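Local atomic coordinates of putative dioxygenase (1H-3-hydroxy-4-oxoquinaldine 2,4-dioxygenase) (Mycobacteroides abscessus subsp. abscessus, PDB entry 6RA3), a protein that cleaves the ring of the Pseudomonas quinolone signal PQS with dioxygen, giving N-octanoylanthranilate and carbon monoxide, and so helps degrade a quorum-sensing molecule. Residues G40-L45 against P253-A257; H33-Y38 against P92-A96; L122-A127 against Y191-P197; A209-S215 against W235-L241. All blocks are in the same frame, centred on the assembly; numbering follows the deposited sequence.

Interaction 1 (G40-L45 against P253-A257); sequences GMLPYL and PQQVA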
loop_
_atom_site.group_PDB
_atom_site.type_symbol
_atom_site.label_atom_id
_atom_site.label_comp_id
_atom_site.label_asym_id
_atom_site.label_seq_id
_atom_site.Cartn_x
_atom_site.Cartn_y
_atom_site.Cartn_z
ATOM N N GLY A 40 8.107 5.821 13.814
ATOM C CA GLY A 40 8.004 6.398 15.144
ATOM C C GLY A 40 8.354 7.872 15.177
ATOM O O GLY A 40 7.742 8.643 15.916
ATOM N N MET A 41 9.369 8.273 14.405
ATOM C CA MET A 41 9.825 9.654 14.362
ATOM C C MET A 41 8.978 10.512 13.434
ATOM O O MET A 41 8.947 11.738 13.591
ATOM C CB MET A 41 11.279 9.724 13.870
ATOM C CG MET A 41 12.374 9.273 14.890
ATOM S SD MET A 41 14.014 9.208 14.138
ATOM C CE MET A 41 14.287 10.850 13.544
ATOM N N LEU A 42 8.317 9.892 12.457
ATOM C CA LEU A 42 7.632 10.640 11.407
ATOM C C LEU A 42 6.644 11.681 11.924
ATOM O O LEU A 42 6.641 12.806 11.405
ATOM C CB LEU A 42 6.919 9.637 10.503
ATOM C CG LEU A 42 6.101 10.288 9.395
ATOM C CD1 LEU A 42 6.969 11.165 8.523
ATOM C CD2 LEU A 42 5.457 9.199 8.592
ATOM N N PRO A 43 5.767 11.387 12.875
ATOM C CA PRO A 43 4.824 12.437 13.303
ATOM C C PRO A 43 5.522 13.701 13.778
ATOM O O PRO A 43 5.044 14.811 13.517
ATOM C CB PRO A 43 4.039 11.766 14.432
ATOM C CG PRO A 43 4.384 10.315 14.381
ATOM C CD PRO A 43 5.669 10.173 13.700
ATOM N N TYR A 44 6.673 13.549 14.448
ATOM C CA TYR A 44 7.438 14.678 14.961
ATOM C C TYR A 44 8.202 15.375 13.844
ATOM O O TYR A 44 8.254 16.603 13.801
ATOM C CB TYR A 44 8.402 14.205 16.061
ATOM C CG TYR A 44 7.736 13.444 17.180
ATOM C CD1 TYR A 44 7.129 14.104 18.236
ATOM C CD2 TYR A 44 7.723 12.060 17.190
ATOM C CE1 TYR A 44 6.518 13.400 19.267
ATOM C CE2 TYR A 44 7.114 11.353 18.212
ATOM C CZ TYR A 44 6.523 12.029 19.255
ATOM O OH TYR A 44 5.916 11.326 20.272
ATOM N N LEU A 45 8.771 14.618 12.907
ATOM C CA LEU A 45 9.523 15.243 11.819
ATOM C C LEU A 45 8.604 16.052 10.911
ATOM O O LEU A 45 8.938 17.180 10.504
ATOM C CB LEU A 45 10.267 14.176 11.000
ATOM C CG LEU A 45 11.389 13.394 11.705
ATOM C CD1 LEU A 45 12.032 12.377 10.747
ATOM C CD2 LEU A 45 12.445 14.361 12.280
ATOM N N PRO A 253 11.969 7.676 19.525
ATOM C CA PRO A 253 11.656 8.538 18.371
ATOM C C PRO A 253 11.557 10.020 18.709
ATOM O O PRO A 253 12.099 10.850 17.965
ATOM C CB PRO A 253 10.313 7.968 17.875
ATOM C CG PRO A 253 9.702 7.369 19.042
ATOM C CD PRO A 253 10.854 6.772 19.848
ATOM N N GLN A 254 10.888 10.399 19.799
ATOM C CA GLN A 254 10.760 11.831 20.084
ATOM C C GLN A 254 12.123 12.469 20.361
ATOM O O GLN A 254 12.457 13.539 19.821
ATOM C CB GLN A 254 9.818 12.047 21.266
ATOM C CG GLN A 254 9.803 13.491 21.736
ATOM C CD GLN A 254 8.437 13.927 22.207
ATOM O OE1 GLN A 254 7.738 13.184 22.907
ATOM N NE2 GLN A 254 8.036 15.139 21.815
ATOM N N GLN A 255 12.935 11.815 21.194
ATOM C CA GLN A 255 14.242 12.362 21.524
ATOM C C GLN A 255 15.093 12.530 20.276
ATOM O O GLN A 255 15.743 13.571 20.086
ATOM C CB GLN A 255 14.927 11.460 22.551
ATOM C CG GLN A 255 14.063 11.231 23.802
ATOM C CD GLN A 255 14.780 10.466 24.917
ATOM O OE1 GLN A 255 16.013 10.427 24.965
ATOM N NE2 GLN A 255 14.005 9.849 25.814
ATOM N N VAL A 256 15.089 11.533 19.390
ATOM C CA VAL A 256 15.938 11.651 18.217
ATOM C C VAL A 256 15.381 12.714 17.300
ATOM O O VAL A 256 16.138 13.471 16.674
ATOM C CB VAL A 256 16.106 10.295 17.493
ATOM C CG1 VAL A 256 16.838 10.486 16.160
ATOM C CG2 VAL A 256 16.885 9.336 18.348
ATOM N N ALA A 257 14.048 12.794 17.203
ATOM C CA ALA A 257 13.450 13.830 16.370
ATOM C C ALA A 257 13.826 15.200 16.916
ATOM O O ALA A 257 14.296 16.081 16.181
ATOM C CB ALA A 257 11.934 13.643 16.310
#

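Interaction 2 (H33-Y38 against P92-A96); sequences HDLRAY and PIAHA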
loop_
_atom_site.group_PDB
_atom_site.type_symbol
_atom_site.label_atom_id
_atom_site.label_comp_id
_atom_site.label_asym_id
_atom_site.label_seq_id
_atom_site.Cartn_x
_atom_site.Cartn_y
_atom_site.Cartn_z
ATOM N N HIS A 33 16.072 -2.843 5.472
ATOM C CA HIS A 33 14.793 -2.412 5.995
ATOM C C HIS A 33 14.470 -1.099 5.317
ATOM O O HIS A 33 15.281 -0.550 4.562
ATOM C CB HIS A 33 14.769 -2.354 7.543
ATOM C CG HIS A 33 15.694 -1.353 8.154
ATOM N ND1 HIS A 33 15.662 -1.061 9.499
ATOM C CD2 HIS A 33 16.682 -0.592 7.628
ATOM C CE1 HIS A 33 16.578 -0.150 9.774
ATOM N NE2 HIS A 33 17.219 0.144 8.659
ATOM N N ASP A 34 13.240 -0.642 5.530
ATOM C CA ASP A 34 12.722 0.425 4.686
ATOM C C ASP A 34 12.256 1.622 5.512
ATOM O O ASP A 34 12.632 1.771 6.678
ATOM C CB ASP A 34 11.593 -0.127 3.808
ATOM C CG ASP A 34 10.416 -0.644 4.608
ATOM O OD1 ASP A 34 10.420 -0.525 5.855
ATOM O OD2 ASP A 34 9.472 -1.189 3.983
ATOM N N LEU A 35 11.408 2.457 4.925
ATOM C CA LEU A 35 11.066 3.719 5.551
ATOM C C LEU A 35 10.255 3.532 6.828
ATOM O O LEU A 35 10.193 4.463 7.645
ATOM C CB LEU A 35 10.392 4.600 4.498
ATOM C CG LEU A 35 9.262 4.037 3.648
ATOM C CD1 LEU A 35 8.147 3.520 4.553
ATOM C CD2 LEU A 35 8.758 5.110 2.674
ATOM N N ARG A 36 9.722 2.331 7.086
ATOM C CA ARG A 36 9.122 2.023 8.383
ATOM C C ARG A 36 10.108 2.128 9.542
ATOM O O ARG A 36 9.679 2.097 10.706
ATOM C CB ARG A 36 8.534 0.610 8.415
ATOM C CG ARG A 36 7.551 0.263 7.275
ATOM C CD ARG A 36 7.084 -1.212 7.345
ATOM N NE ARG A 36 6.342 -1.458 8.590
ATOM C CZ ARG A 36 5.010 -1.530 8.703
ATOM N NH1 ARG A 36 4.220 -1.388 7.640
ATOM N NH2 ARG A 36 4.457 -1.751 9.898
ATOM N N ALA A 37 11.411 2.192 9.271
ATOM C CA ALA A 37 12.362 2.486 10.337
ATOM C C ALA A 37 12.078 3.845 10.974
ATOM O O ALA A 37 12.570 4.118 12.077
ATOM C CB ALA A 37 13.804 2.457 9.816
ATOM N N TYR A 38 11.298 4.696 10.300
ATOM C CA TYR A 38 11.046 6.065 10.737
ATOM C C TYR A 38 9.574 6.325 11.019
ATOM O O TYR A 38 9.186 7.480 11.187
ATOM C CB TYR A 38 11.579 7.048 9.706
ATOM C CG TYR A 38 13.089 7.035 9.669
ATOM C CD1 TYR A 38 13.826 7.842 10.530
ATOM C CD2 TYR A 38 13.779 6.195 8.810
ATOM C CE1 TYR A 38 15.205 7.840 10.514
ATOM C CE2 TYR A 38 15.175 6.183 8.780
ATOM C CZ TYR A 38 15.880 7.008 9.648
ATOM O OH TYR A 38 17.255 7.014 9.651
ATOM N N PRO A 92 19.891 15.106 5.726
ATOM C CA PRO A 92 19.795 13.651 5.884
ATOM C C PRO A 92 19.776 13.218 7.341
ATOM O O PRO A 92 20.521 13.733 8.170
ATOM C CB PRO A 92 21.048 13.137 5.176
ATOM C CG PRO A 92 21.418 14.187 4.213
ATOM C CD PRO A 92 20.964 15.494 4.783
ATOM N N ILE A 93 18.889 12.275 7.641
ATOM C CA ILE A 93 18.883 11.504 8.874
ATOM C C ILE A 93 19.097 10.049 8.459
ATOM O O ILE A 93 18.291 9.506 7.694
ATOM C CB ILE A 93 17.567 11.657 9.654
ATOM C CG1 ILE A 93 17.213 13.142 9.879
ATOM C CG2 ILE A 93 17.622 10.873 10.992
ATOM C CD1 ILE A 93 15.943 13.345 10.768
ATOM N N ALA A 94 20.168 9.409 8.962
ATOM C CA ALA A 94 20.617 8.114 8.427
ATOM C C ALA A 94 20.915 7.108 9.530
ATOM O O ALA A 94 21.676 7.399 10.466
ATOM C CB ALA A 94 21.852 8.308 7.550
ATOM N N HIS A 95 20.356 5.902 9.398
ATOM C CA HIS A 95 20.518 4.873 10.410
ATOM C C HIS A 95 21.717 3.984 10.108
ATOM O O HIS A 95 21.878 3.497 8.979
ATOM C CB HIS A 95 19.288 3.995 10.529
ATOM C CG HIS A 95 19.463 2.890 11.515
ATOM N ND1 HIS A 95 19.756 1.598 11.137
ATOM C CD2 HIS A 95 19.427 2.890 12.868
ATOM C CE1 HIS A 95 19.856 0.844 12.214
ATOM N NE2 HIS A 95 19.661 1.606 13.276
ATOM N N ALA A 96 22.520 3.742 11.147
ATOM C CA ALA A 96 23.738 2.947 11.064
ATOM C C ALA A 96 24.408 3.125 9.710
ATOM O O ALA A 96 24.744 4.242 9.308
ATOM C CB ALA A 96 23.431 1.475 11.340
#

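Interaction 3 (L122-A127 against Y191-P197); sequences LIMTPA and YRTWGSP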
loop_
_atom_site.group_PDB
_atom_site.type_symbol
_atom_site.label_atom_id
_atom_site.label_comp_id
_atom_site.label_asym_id
_atom_site.label_seq_id
_atom_site.Cartn_x
_atom_site.Cartn_y
_atom_site.Cartn_z
ATOM N N LEU A 122 26.241 4.521 14.247
ATOM C CA LEU A 122 27.225 4.067 13.265
ATOM C C LEU A 122 28.594 3.924 13.934
ATOM O O LEU A 122 29.081 4.871 14.559
ATOM C CB LEU A 122 27.301 5.050 12.090
ATOM C CG LEU A 122 28.402 4.855 11.045
ATOM C CD1 LEU A 122 28.326 3.464 10.383
ATOM C CD2 LEU A 122 28.342 5.951 10.006
ATOM N N ILE A 123 29.207 2.740 13.804
ATOM C CA ILE A 123 30.494 2.453 14.449
ATOM C C ILE A 123 31.538 3.447 13.952
ATOM O O ILE A 123 31.869 3.487 12.761
ATOM C CB ILE A 123 30.902 0.990 14.182
ATOM C CG1 ILE A 123 29.971 0.018 14.916
ATOM C CG2 ILE A 123 32.337 0.701 14.587
ATOM C CD1 ILE A 123 29.972 0.160 16.425
ATOM N N MET A 124 32.061 4.274 14.868
ATOM C CA MET A 124 32.961 5.345 14.463
ATOM C C MET A 124 34.433 4.940 14.531
ATOM O O MET A 124 35.275 5.593 13.897
ATOM C CB MET A 124 32.702 6.582 15.331
ATOM C CG MET A 124 31.384 7.310 14.988
ATOM S SD MET A 124 31.472 8.163 13.390
ATOM C CE MET A 124 29.708 8.468 13.141
ATOM N N THR A 125 34.752 3.878 15.269
ATOM C CA THR A 125 36.078 3.264 15.248
ATOM C C THR A 125 36.323 2.560 13.912
ATOM O O THR A 125 35.413 2.432 13.088
ATOM C CB THR A 125 36.199 2.249 16.388
ATOM O OG1 THR A 125 35.201 1.229 16.236
ATOM C CG2 THR A 125 36.019 2.905 17.744
ATOM N N PRO A 126 37.549 2.084 13.662
ATOM C CA PRO A 126 37.727 1.068 12.615
ATOM C C PRO A 126 36.941 -0.194 12.948
ATOM O O PRO A 126 36.623 -0.486 14.109
ATOM C CB PRO A 126 39.243 0.817 12.608
ATOM C CG PRO A 126 39.842 2.119 13.096
ATOM C CD PRO A 126 38.845 2.624 14.128
ATOM N N ALA A 127 36.611 -0.944 11.903
ATOM C CA ALA A 127 35.759 -2.110 12.066
ATOM C C ALA A 127 36.371 -3.102 13.057
ATOM O O ALA A 127 37.440 -3.674 12.776
ATOM C CB ALA A 127 35.527 -2.793 10.718
ATOM N N TYR A 191 34.690 0.178 5.480
ATOM C CA TYR A 191 35.701 0.284 6.531
ATOM C C TYR A 191 37.107 -0.007 6.018
ATOM O O TYR A 191 38.081 0.531 6.565
ATOM C CB TYR A 191 35.370 -0.647 7.685
ATOM C CG TYR A 191 34.268 -0.125 8.565
ATOM C CD1 TYR A 191 32.947 -0.486 8.334
ATOM C CD2 TYR A 191 34.544 0.731 9.628
ATOM C CE1 TYR A 191 31.917 -0.012 9.142
ATOM C CE2 TYR A 191 33.523 1.212 10.445
ATOM C CZ TYR A 191 32.206 0.833 10.190
ATOM O OH TYR A 191 31.170 1.284 10.974
ATOM N N ARG A 192 37.241 -0.844 4.982
ATOM C CA ARG A 192 38.558 -1.088 4.391
ATOM C C ARG A 192 39.052 0.104 3.587
ATOM O O ARG A 192 40.262 0.319 3.481
ATOM C CB ARG A 192 38.532 -2.310 3.464
ATOM C CG ARG A 192 38.345 -3.639 4.146
ATOM C CD ARG A 192 38.694 -4.782 3.197
ATOM N NE ARG A 192 38.610 -4.408 1.788
ATOM C CZ ARG A 192 37.588 -4.685 0.979
ATOM N NH1 ARG A 192 36.527 -5.349 1.425
ATOM N NH2 ARG A 192 37.637 -4.294 -0.290
ATOM N N THR A 193 38.143 0.853 2.974
ATOM C CA THR A 193 38.525 1.986 2.137
ATOM C C THR A 193 38.923 3.189 2.983
ATOM O O THR A 193 39.999 3.770 2.793
ATOM C CB THR A 193 37.352 2.355 1.227
ATOM O OG1 THR A 193 36.939 1.191 0.512
ATOM C CG2 THR A 193 37.724 3.501 0.243
ATOM N N TRP A 194 38.056 3.562 3.918
ATOM C CA TRP A 194 38.159 4.809 4.664
ATOM C C TRP A 194 38.833 4.639 6.008
ATOM O O TRP A 194 39.304 5.633 6.572
ATOM C CB TRP A 194 36.754 5.401 4.901
ATOM C CG TRP A 194 36.128 5.836 3.659
ATOM C CD1 TRP A 194 35.122 5.209 2.991
ATOM C CD2 TRP A 194 36.477 6.984 2.889
ATOM N NE1 TRP A 194 34.821 5.897 1.853
ATOM C CE2 TRP A 194 35.630 7.000 1.765
ATOM C CE3 TRP A 194 37.407 8.023 3.053
ATOM C CZ2 TRP A 194 35.683 8.012 0.791
ATOM C CZ3 TRP A 194 37.465 9.026 2.076
ATOM C CH2 TRP A 194 36.603 9.011 0.964
ATOM N N GLY A 195 38.880 3.411 6.521
ATOM C CA GLY A 195 39.350 3.116 7.859
ATOM C C GLY A 195 38.221 3.183 8.854
ATOM O O GLY A 195 37.934 2.209 9.565
ATOM N N SER A 196 37.561 4.336 8.900
ATOM C CA SER A 196 36.433 4.537 9.798
ATOM C C SER A 196 35.594 5.689 9.260
ATOM O O SER A 196 36.056 6.457 8.403
ATOM C CB SER A 196 36.899 4.832 11.235
ATOM O OG SER A 196 37.269 6.196 11.377
ATOM N N PRO A 197 34.356 5.832 9.739
ATOM C CA PRO A 197 33.523 6.970 9.289
ATOM C C PRO A 197 34.095 8.335 9.680
ATOM O O PRO A 197 33.916 9.318 8.945
ATOM C CB PRO A 197 32.176 6.709 9.977
ATOM C CG PRO A 197 32.259 5.332 10.582
ATOM C CD PRO A 197 33.709 5.052 10.808
HETATM O O HOH W 1 38.084 6.718 13.929
HETATM O O HOH W 2 38.242 -0.405 9.597
#

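Interaction 4 (A209-S215 against W235-L241); sequences AIRHVFS and WFSYRRL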
loop_
_atom_site.group_PDB
_atom_site.type_symbol
_atom_site.label_atom_id
_atom_site.label_comp_id
_atom_site.label_asym_id
_atom_site.label_seq_id
_atom_site.Cartn_x
_atom_site.Cartn_y
_atom_site.Cartn_z
ATOM N N ALA A 209 27.567 20.611 9.096
ATOM C CA ALA A 209 27.378 20.205 10.484
ATOM C C ALA A 209 26.948 18.750 10.554
ATOM O O ALA A 209 25.977 18.343 9.907
ATOM C CB ALA A 209 26.335 21.086 11.157
ATOM N N ILE A 210 27.662 17.960 11.336
ATOM C CA ILE A 210 27.370 16.540 11.452
ATOM C C ILE A 210 27.139 16.210 12.912
ATOM O O ILE A 210 27.875 16.680 13.784
ATOM C CB ILE A 210 28.511 15.692 10.857
ATOM C CG1 ILE A 210 28.639 15.980 9.364
ATOM C CG2 ILE A 210 28.276 14.242 11.140
ATOM C CD1 ILE A 210 29.932 15.501 8.735
ATOM N N ARG A 211 26.122 15.399 13.182
ATOM C CA ARG A 211 25.818 14.958 14.536
ATOM C C ARG A 211 25.614 13.454 14.533
ATOM O O ARG A 211 24.774 12.939 13.785
ATOM C CB ARG A 211 24.580 15.652 15.128
ATOM C CG ARG A 211 24.260 15.161 16.568
ATOM C CD ARG A 211 23.345 16.101 17.407
ATOM N NE ARG A 211 23.628 17.524 17.205
ATOM C CZ ARG A 211 22.867 18.521 17.655
ATOM N NH1 ARG A 211 21.756 18.277 18.360
ATOM N NH2 ARG A 211 23.223 19.777 17.407
ATOM N N HIS A 212 26.367 12.758 15.379
ATOM C CA HIS A 212 26.163 11.339 15.616
ATOM C C HIS A 212 25.420 11.173 16.930
ATOM O O HIS A 212 25.815 11.740 17.953
ATOM C CB HIS A 212 27.497 10.584 15.642
ATOM C CG HIS A 212 27.356 9.110 15.833
ATOM N ND1 HIS A 212 28.333 8.344 16.428
ATOM C CD2 HIS A 212 26.358 8.257 15.505
ATOM C CE1 HIS A 212 27.941 7.083 16.468
ATOM N NE2 HIS A 212 26.742 7.005 15.920
ATOM N N VAL A 213 24.315 10.443 16.877
ATOM C CA VAL A 213 23.509 10.100 18.035
ATOM C C VAL A 213 23.483 8.586 18.111
ATOM O O VAL A 213 23.254 7.919 17.095
ATOM C CB VAL A 213 22.078 10.660 17.916
ATOM C CG1 VAL A 213 21.263 10.245 19.093
ATOM C CG2 VAL A 213 22.099 12.169 17.791
ATOM N N PHE A 214 23.693 8.044 19.305
ATOM C CA PHE A 214 23.888 6.610 19.433
ATOM C C PHE A 214 23.577 6.195 20.856
ATOM O O PHE A 214 23.489 7.024 21.760
ATOM C CB PHE A 214 25.318 6.221 19.049
ATOM C CG PHE A 214 26.379 6.947 19.840
ATOM C CD1 PHE A 214 27.002 8.076 19.320
ATOM C CD2 PHE A 214 26.752 6.498 21.102
ATOM C CE1 PHE A 214 27.994 8.744 20.045
ATOM C CE2 PHE A 214 27.739 7.160 21.834
ATOM C CZ PHE A 214 28.360 8.283 21.303
ATOM N N SER A 215 23.408 4.888 21.033
ATOM C CA SER A 215 23.183 4.278 22.339
ATOM C C SER A 215 24.057 3.072 22.606
ATOM O O SER A 215 24.226 2.693 23.772
ATOM C CB SER A 215 21.727 3.828 22.470
ATOM O OG SER A 215 20.846 4.911 22.302
ATOM N N TRP A 235 32.435 21.559 13.457
ATOM C CA TRP A 235 31.209 21.141 12.776
ATOM C C TRP A 235 30.649 19.825 13.287
ATOM O O TRP A 235 29.539 19.457 12.894
ATOM C CB TRP A 235 31.443 21.030 11.266
ATOM C CG TRP A 235 32.738 20.421 10.865
ATOM C CD1 TRP A 235 33.863 21.086 10.460
ATOM C CD2 TRP A 235 33.057 19.022 10.817
ATOM N NE1 TRP A 235 34.862 20.186 10.162
ATOM C CE2 TRP A 235 34.391 18.913 10.371
ATOM C CE3 TRP A 235 32.342 17.851 11.102
ATOM C CZ2 TRP A 235 35.025 17.678 10.204
ATOM C CZ3 TRP A 235 32.977 16.621 10.942
ATOM C CH2 TRP A 235 34.301 16.548 10.497
ATOM N N PHE A 236 31.367 19.114 14.139
ATOM C CA PHE A 236 30.928 17.822 14.631
ATOM C C PHE A 236 30.389 17.972 16.039
ATOM O O PHE A 236 30.945 18.706 16.858
ATOM C CB PHE A 236 32.070 16.795 14.615
ATOM C CG PHE A 236 31.652 15.412 15.054
ATOM C CD1 PHE A 236 31.200 14.475 14.123
ATOM C CD2 PHE A 236 31.710 15.039 16.391
ATOM C CE1 PHE A 236 30.828 13.178 14.536
ATOM C CE2 PHE A 236 31.336 13.757 16.808
ATOM C CZ PHE A 236 30.885 12.825 15.888
ATOM N N SER A 237 29.295 17.274 16.303
ATOM C CA SER A 237 28.715 17.148 17.628
ATOM C C SER A 237 28.160 15.748 17.725
ATOM O O SER A 237 28.087 15.021 16.730
ATOM C CB SER A 237 27.594 18.172 17.889
ATOM O OG SER A 237 26.550 18.020 16.931
ATOM N N TYR A 238 27.730 15.382 18.920
ATOM C CA TYR A 238 27.318 14.014 19.174
ATOM C C TYR A 238 26.575 13.980 20.499
ATOM O O TYR A 238 26.619 14.927 21.287
ATOM C CB TYR A 238 28.523 13.060 19.221
ATOM C CG TYR A 238 29.273 13.094 20.546
ATOM C CD1 TYR A 238 28.890 12.273 21.604
ATOM C CD2 TYR A 238 30.340 13.964 20.741
ATOM C CE1 TYR A 238 29.556 12.299 22.810
ATOM C CE2 TYR A 238 31.026 13.998 21.950
ATOM C CZ TYR A 238 30.625 13.161 22.980
ATOM O OH TYR A 238 31.295 13.185 24.180
ATOM N N ARG A 239 25.950 12.840 20.762
ATOM C CA ARG A 239 25.095 12.678 21.924
ATOM C C ARG A 239 24.809 11.200 22.166
ATOM O O ARG A 239 24.078 10.562 21.397
ATOM C CB ARG A 239 23.799 13.467 21.718
ATOM C CG ARG A 239 22.810 13.402 22.884
ATOM C CD ARG A 239 22.538 14.784 23.489
ATOM N NE ARG A 239 22.508 15.847 22.486
ATOM C CZ ARG A 239 22.215 17.117 22.740
ATOM N NH1 ARG A 239 21.909 17.501 23.976
ATOM N NH2 ARG A 239 22.225 18.002 21.747
ATOM N N ARG A 240 25.420 10.637 23.206
ATOM C CA ARG A 240 25.053 9.306 23.664
ATOM C C ARG A 240 23.680 9.366 24.318
ATOM O O ARG A 240 23.375 10.294 25.060
ATOM C CB ARG A 240 26.100 8.767 24.649
ATOM C CG ARG A 240 25.688 7.475 25.366
ATOM C CD ARG A 240 26.831 6.852 26.175
ATOM N NE ARG A 240 27.924 6.387 25.323
ATOM C CZ ARG A 240 27.974 5.192 24.732
ATOM N NH1 ARG A 240 26.987 4.314 24.890
ATOM N NH2 ARG A 240 29.017 4.882 23.969
ATOM N N LEU A 241 22.861 8.346 24.066
ATOM C CA LEU A 241 21.430 8.433 24.301
ATOM C C LEU A 241 20.888 7.498 25.374
ATOM O O LEU A 241 19.756 7.703 25.824
ATOM C CB LEU A 241 20.678 8.162 22.986
ATOM C CG LEU A 241 19.758 9.287 22.539
ATOM C CD1 LEU A 241 19.168 8.962 21.179
ATOM C CD2 LEU A 241 18.660 9.455 23.590
HETATM O O HOH W 3 25.348 20.869 15.551
HETATM O O HOH W 4 23.722 4.269 25.622
#

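Interaction 1 (G40-L45 against P253-A257)
Tyr44 and Ala257 meet carbon to carbon, CB of Tyr44 lying 3.6 Å from CB of Ala257, and the small methyl lets helices 42-48 and 253-266 come close. Farther out along the tyrosine, one face of the Tyr44 ring is covered by Gln254, whose CB stands 4.1 Å from the ring centroid and 20° off its normal, a CH-pi contact. The Gln254 chain crosses the ring at about a right angle and bends at chi2, which brings its amide beside the ring, with NE2 3.4 Å from CE1 of Tyr44; amide and ring planes are 40° apart. A glutamine suits this exposed border, since its methylenes can cover an aromatic face while the amide stays near solvent.

Deeper in, Met41 reaches along the second helix. Its CG packs on Pro253, and its chain then bends at chi3 (58°) to set CE 3.7 Å from CG1 of Val256, a flexible thioether fitted against a branched side chain. Leu45 adds CD2, 4.1 Å from CB of Ala257. At the other end Gly40, which carries no side chain, lets the Pro253 ring settle on its carbonyl, O of Gly40 to CB of Pro253 being 3.3 Å. No hydrogen bond joins the segments; the backbone is held within each, Ala257 N binding Pro253 O and Leu45 N binding Met41 O.

Helices 42-48 and 253-266 thus pack against each other over the central sheet: Leu45 rests on Phe25 and Thr27 of strand 24-28, Met41 and Leu45 on Ile93 of strand 90-95, and Val256 on Leu241.

Interaction 2 (H33-Y38 against P92-A96)
Tyr38 extends its ring toward strand 90-95, and its apolar contact is CE1 against CG2 of Ile93, 3.9 Å apart. With CG of Tyr38 anti to its own carbonyl carbon (chi1 -69°), the ring runs out to the strand and brings the hydroxyl beside the backbone: OH lies 3.3 Å from Ile93 O and also 3.3 Å from His95 N, the latter at an angle too poor for a hydrogen bond. The hydroxyl is instead bonded to Leu28 O, so a tyrosine both packs its ring in the buried interior and ties the loop to strand 24-28.

The aromatic contact pairs His33 with His95. Their planes are 59° apart and their centroids 5.4 Å, an oblique meeting in which ND1 of His95 approaches the edge of the His33 ring, 3.8 Å from NE2. That NE2 is hydrogen-bonded to Gly30 N and ND1 to His167 NE2, which fixes the His33 ring, while His95 bonds through NE2 to His246 O; ND1 of His95 is buried without a partner.

On the loop side, Asp34 OD1 accepts from Arg36 N, an Asx turn leading into the 3-10 segment 35-37. His95 ends its strand beside the active-site His246, and Ala96 (phi 34°) begins the sharp turn at the position of the alpha/beta-hydrolase nucleophile elbow.

Interaction 3 (L122-A127 against Y191-P197)
The turn leaving helix 177-194 and the N-terminus of helix 197-202 pack here on the loop that follows strand 116-120 of the alpha/beta-hydrolase sheet, close to the substrate-binding His97. Tyr191, in the last turn of the first helix, spans the contact. Its hydroxyl is modelled 2.9 Å from Ile123 O as a hydrogen bond, with the carbonyl near the ring plane, although the place of that oxygen is less sure. CB of Ala127 lies 3.7 Å from CG of Tyr191, a methyl small enough for the loop to lie close beside the ring, while Trp100 meets the ring edge-to-face.

Gly195 breaks the helix with positive phi (89°), a conformation easy for a residue without a side chain. Ser196 follows as N-cap of the next helix, its OG making a weak bond to Arg199 N, and Pro197 occupies the first turn, where proline's missing N-H costs nothing. CB of Pro197 touches CD2 of Leu122 at 3.9 Å and, from a direction roughly at right angles, SD of Met124 at 3.8 Å; Met124 bends at chi2 (-71°) to lay its sulfur there.

Two waters bridge the segments. One gives a hydrogen to Met124 O and bonds Ser196 OG at 2.7 Å. The other accepts from Ala127 N at 2.9 Å and donates to Gly195 O, which also receives a CA-H...O contact from Pro126 CA at 3.3 Å.

Interaction 4 (A209-S215 against W235-L241)
Ser237 OG accepts NE of Arg211 at 3.0 Å, with the oxygen tilted 26° from the guanidinium plane, and is weakly linked to a water, which accepts a hydrogen from Arg211 NH2. The serine OG sits between its own backbone N and carbonyl carbon (chi1 59°), within range of the neighbouring strand's arginine.

Around this bond the backbones pair in parallel, their axes 4.6 Å apart. Ile210 N bonds Trp235 O at 2.9 Å, Ser237 N returns to Ile210 O, and the exchange continues through His212 N to Ser237 O, Arg239 N to His212 O and Phe214 N to Arg239 O.

On the face with Ile210, CD1 of that residue packs 3.9 Å from CZ3 of Trp235. Further along, the guanidinium of Arg240 receives the rim of the Phe214 ring, CE2 to NH2 3.4 Å, on one of its faces, the two planes 78° apart; NE of Arg240 is held by Asp223. CA of Arg240 covers a face of Phe214, 4.2 Å from its centroid.

Arg211 NH1 and Arg239 NH2 come within 3.4 Å because both arginines gather round Glu259, with Asp262 also paired to Arg211. The edge strand 236-240 of this beta-alpha-beta unit is thus secured to strand 209-214 by backbone bonds within the sheet and by carboxylates from the flanking helix 253-266 on the face carrying Arg211 and Arg239.

The four contacts lie in and around one sheet of the alpha/beta-hydrolase fold. Interaction 2 lies nearest the chain's centre, about 5 Å from it, on central strand 90-95; interaction 4 pairs strands 209-214 and 236-240 at one border of the sheet. Interaction 1 touches both, Met41 and Leu45 packing on Ile93, Gln255 and Val256 on Leu241. Along the chain interactions 1 and 2 interleave; 3 and 4 follow 2 in series within the loop closed by 1. Interaction 3, centred about 27 Å from the centre of interaction 1, joins interaction 4 through Leu122 and His212. Interactions 2 and 3 come close to His246 and His97, consistent with loops at the strand ends framing the reaction site.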